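PDB 3DV9: beta-phosphoglucomutase from Bacteroides vulgatus, which probably interconverts beta-glucose 1-phosphate and glucose 6-phosphate as a magnesium-dependent phosphoglucomutase of the haloacid dehalogenase superfamily. Local coordinates for residues A[154-159]-A[171-176]. Sequence-based numbering, arbitrary orientation.
Sequences LMVTAF and YLMALK
With chi1 at 174°, Val156 sets CG1 anti to its own backbone N and CG2 anti to its carbonyl carbon, and CG2 is the methyl that meets the helix. Met173, a selenomethionine, likewise has CG anti to its backbone N (chi1 176°), which turns CG to the strand; the bends at chi2 and chi3 then carry SE and CE away from it. The Val156 methyl comes down on the helix backbone where Met173 joins Ala174: CG2 lies 3.6 Å from Ala174 N and 3.7 Å from Ala174 CA. The same Val156 CG2 is flanked by Met173 CG at 3.9 Å and Ala174 CB at 4.0 Å. The contact is purely van der Waals and small, burying 120 Å² in all. The small side chain of Ala174 is consistent with the close approach of helix and strand, the CA atoms of Val156 and Ala174 being 6.1 Å apart. Backbone hydrogen bonds of Val156 with Val129 and Thr131 tie strand 155-156 to the sheet, and Met155 O accepts a hydrogen bond from Lys177 NZ, a second link to the helix. The arrangement belongs to the Rossmann-like HAD core: helix 169-178 packs across one face of the parallel sheet, from outermost strand 155-156, past Val130 of strand 126-130 and Leu27 of strand 25-29, to Ala185 and Val187 of strand 185-189.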
ATOM      1  N   LEU A 154       3.300  13.263  -8.397  1.00 16.28           N
ATOM      2  CA  LEU A 154       2.677  11.957  -8.638  1.00 16.02           C
ATOM      3  C   LEU A 154       2.862  10.983  -7.460  1.00 15.91           C
ATOM      4  O   LEU A 154       3.155   9.785  -7.625  1.00 15.45           O
ATOM      5  CB  LEU A 154       3.187  11.352  -9.947  1.00 15.60           C
ATOM      6  CG  LEU A 154       2.987  12.231 -11.188  1.00 15.60           C
ATOM      7  CD1 LEU A 154       3.632  11.573 -12.389  1.00 17.20           C
ATOM      8  CD2 LEU A 154       1.501  12.499 -11.429  1.00 15.61           C
HETATM    9  N   MSE A 155       2.646  11.541  -6.275  1.00 15.73           N
HETATM   10  CA  MSE A 155       2.756  10.796  -5.032  0.60 16.33           C
HETATM   11  C   MSE A 155       1.642  11.191  -4.091  1.00 15.84           C
HETATM   12  O   MSE A 155       1.169  12.324  -4.106  1.00 16.51           O
HETATM   13  CB  MSE A 155       4.088  11.067  -4.356  0.60 15.93           C
HETATM   14  CG  MSE A 155       5.226  10.224  -4.869  0.60 16.64           C
HETATM   15 SE   MSE A 155       6.855  10.927  -4.132  0.60 18.61          SE
HETATM   16  CE  MSE A 155       6.329  11.054  -2.250  0.60 18.91           C
ATOM     17  N   VAL A 156       1.224  10.244  -3.266  1.00 15.04           N
ATOM     18  CA  VAL A 156       0.169  10.501  -2.301  1.00 15.65           C
ATOM     19  C   VAL A 156       0.691   9.981  -0.966  1.00 14.84           C
ATOM     20  O   VAL A 156       1.067   8.810  -0.847  1.00 15.70           O
ATOM     21  CB  VAL A 156      -1.180   9.825  -2.696  1.00 15.16           C
ATOM     22  CG1 VAL A 156      -2.230   9.998  -1.600  1.00 15.69           C
ATOM     23  CG2 VAL A 156      -1.730  10.376  -4.034  1.00 13.38           C
ATOM     24  N   THR A 157       0.744  10.881   0.012  1.00 15.42           N
ATOM     25  CA  THR A 157       1.238  10.539   1.337  1.00 14.70           C
ATOM     26  C   THR A 157       0.228  10.952   2.406  1.00 16.21           C
ATOM     27  O   THR A 157      -0.781  11.624   2.109  1.00 15.58           O
ATOM     28  CB  THR A 157       2.606  11.221   1.624  1.00 15.01           C
ATOM     29  OG1 THR A 157       2.403  12.622   1.860  1.00 13.93           O
ATOM     30  CG2 THR A 157       3.596  11.030   0.470  1.00 13.79           C
ATOM     31  N   ALA A 158       0.540  10.598   3.654  1.00 15.99           N
ATOM     32  CA  ALA A 158      -0.324  10.905   4.779  1.00 16.83           C
ATOM     33  C   ALA A 158      -0.771  12.369   4.772  1.00 17.06           C
ATOM     34  O   ALA A 158      -1.904  12.658   5.149  1.00 17.84           O
ATOM     35  CB  ALA A 158       0.352  10.527   6.097  1.00 16.44           C
ATOM     36  N   PHE A 159       0.083  13.285   4.314  1.00 17.71           N
ATOM     37  CA  PHE A 159      -0.284  14.708   4.344  1.00 17.87           C
ATOM     38  C   PHE A 159      -1.016  15.220   3.092  1.00 18.02           C
ATOM     39  O   PHE A 159      -1.406  16.389   3.031  1.00 17.97           O
ATOM     40  CB  PHE A 159       0.890  15.621   4.788  1.00 18.56           C
ATOM     41  CG  PHE A 159       1.827  16.074   3.677  1.00 18.96           C
ATOM     42  CD1 PHE A 159       3.207  16.099   3.902  1.00 20.22           C
ATOM     43  CD2 PHE A 159       1.345  16.526   2.441  1.00 19.15           C
ATOM     44  CE1 PHE A 159       4.091  16.535   2.907  1.00 20.25           C
ATOM     45  CE2 PHE A 159       2.215  16.955   1.438  1.00 19.05           C
ATOM     46  CZ  PHE A 159       3.592  16.960   1.670  1.00 20.06           C
ATOM     47  N   TYR A 171      -6.063   6.363  -2.938  1.00 19.57           N
ATOM     48  CA  TYR A 171      -6.044   5.887  -4.326  1.00 19.89           C
ATOM     49  C   TYR A 171      -6.849   6.783  -5.258  1.00 20.50           C
ATOM     50  O   TYR A 171      -6.436   7.052  -6.372  1.00 20.46           O
ATOM     51  CB  TYR A 171      -6.475   4.406  -4.413  1.00 20.68           C
ATOM     52  CG  TYR A 171      -5.391   3.545  -3.850  1.00 19.62           C
ATOM     53  CD1 TYR A 171      -4.135   3.489  -4.469  1.00 20.89           C
ATOM     54  CD2 TYR A 171      -5.579   2.819  -2.664  1.00 17.59           C
ATOM     55  CE1 TYR A 171      -3.089   2.735  -3.921  1.00 20.19           C
ATOM     56  CE2 TYR A 171      -4.503   2.014  -2.119  1.00 17.30           C
ATOM     57  CZ  TYR A 171      -3.288   2.009  -2.764  1.00 18.68           C
ATOM     58  OH  TYR A 171      -2.234   1.298  -2.276  1.00 18.72           O
ATOM     59  N   LEU A 172      -7.999   7.257  -4.804  1.00 19.03           N
ATOM     60  CA  LEU A 172      -8.757   8.231  -5.596  1.00 18.50           C
ATOM     61  C   LEU A 172      -7.926   9.487  -5.863  1.00 18.48           C
ATOM     62  O   LEU A 172      -7.994  10.090  -6.974  1.00 19.34           O
ATOM     63  CB  LEU A 172     -10.066   8.579  -4.879  1.00 17.78           C
ATOM     64  CG  LEU A 172     -11.098   7.443  -4.746  1.00 19.73           C
ATOM     65  CD1 LEU A 172     -12.225   7.810  -3.759  1.00 21.52           C
ATOM     66  CD2 LEU A 172     -11.617   6.959  -6.094  1.00 21.21           C
HETATM   67  N   MSE A 173      -7.170   9.913  -4.842  1.00 18.45           N
HETATM   68  CA  MSE A 173      -6.327  11.133  -4.960  1.00 17.29           C
HETATM   69  C   MSE A 173      -5.210  10.853  -5.966  1.00 18.48           C
HETATM   70  O   MSE A 173      -4.839  11.733  -6.770  1.00 17.88           O
HETATM   71  CB  MSE A 173      -5.751  11.559  -3.622  1.00 16.67           C
HETATM   72  CG  MSE A 173      -4.786  12.778  -3.686  1.00 18.26           C
HETATM   73 SE   MSE A 173      -5.775  14.359  -4.285  0.70 24.35          SE
HETATM   74  CE  MSE A 173      -6.715  14.658  -2.570  1.00 21.84           C
ATOM     75  N   ALA A 174      -4.682   9.628  -5.914  1.00 18.99           N
ATOM     76  CA  ALA A 174      -3.678   9.201  -6.912  1.00 19.71           C
ATOM     77  C   ALA A 174      -4.238   9.314  -8.341  1.00 19.90           C
ATOM     78  O   ALA A 174      -3.574   9.866  -9.196  1.00 19.31           O
ATOM     79  CB  ALA A 174      -3.161   7.784  -6.657  1.00 20.08           C
ATOM     80  N   LEU A 175      -5.418   8.759  -8.594  1.00 19.96           N
ATOM     81  CA  LEU A 175      -6.024   8.861  -9.951  1.00 21.14           C
ATOM     82  C   LEU A 175      -6.216  10.337 -10.360  1.00 21.12           C
ATOM     83  O   LEU A 175      -5.913  10.733 -11.497  1.00 20.40           O
ATOM     84  CB  LEU A 175      -7.337   8.084 -10.063  1.00 21.75           C
ATOM     85  CG  LEU A 175      -7.352   6.567  -9.740  1.00 23.62           C
ATOM     86  CD1 LEU A 175      -8.803   6.087  -9.806  1.00 25.53           C
ATOM     87  CD2 LEU A 175      -6.505   5.883 -10.813  1.00 25.13           C
ATOM     88  N   LYS A 176      -6.675  11.152  -9.408  1.00 20.49           N
ATOM     89  CA  LYS A 176      -6.910  12.559  -9.665  1.00 19.63           C
ATOM     90  C   LYS A 176      -5.622  13.284 -10.027  1.00 19.99           C
ATOM     91  O   LYS A 176      -5.574  14.004 -11.028  1.00 19.52           O
ATOM     92  CB  LYS A 176      -7.544  13.217  -8.448  1.00 19.76           C
ATOM     93  CG  LYS A 176      -8.075  14.621  -8.778  1.00 19.76           C
ATOM     94  CD  LYS A 176      -8.502  15.369  -7.539  1.00 22.17           C
ATOM     95  CE  LYS A 176      -8.789  16.828  -7.846  1.00 25.57           C
ATOM     96  NZ  LYS A 176      -9.925  16.897  -8.778  1.00 28.34           N
TER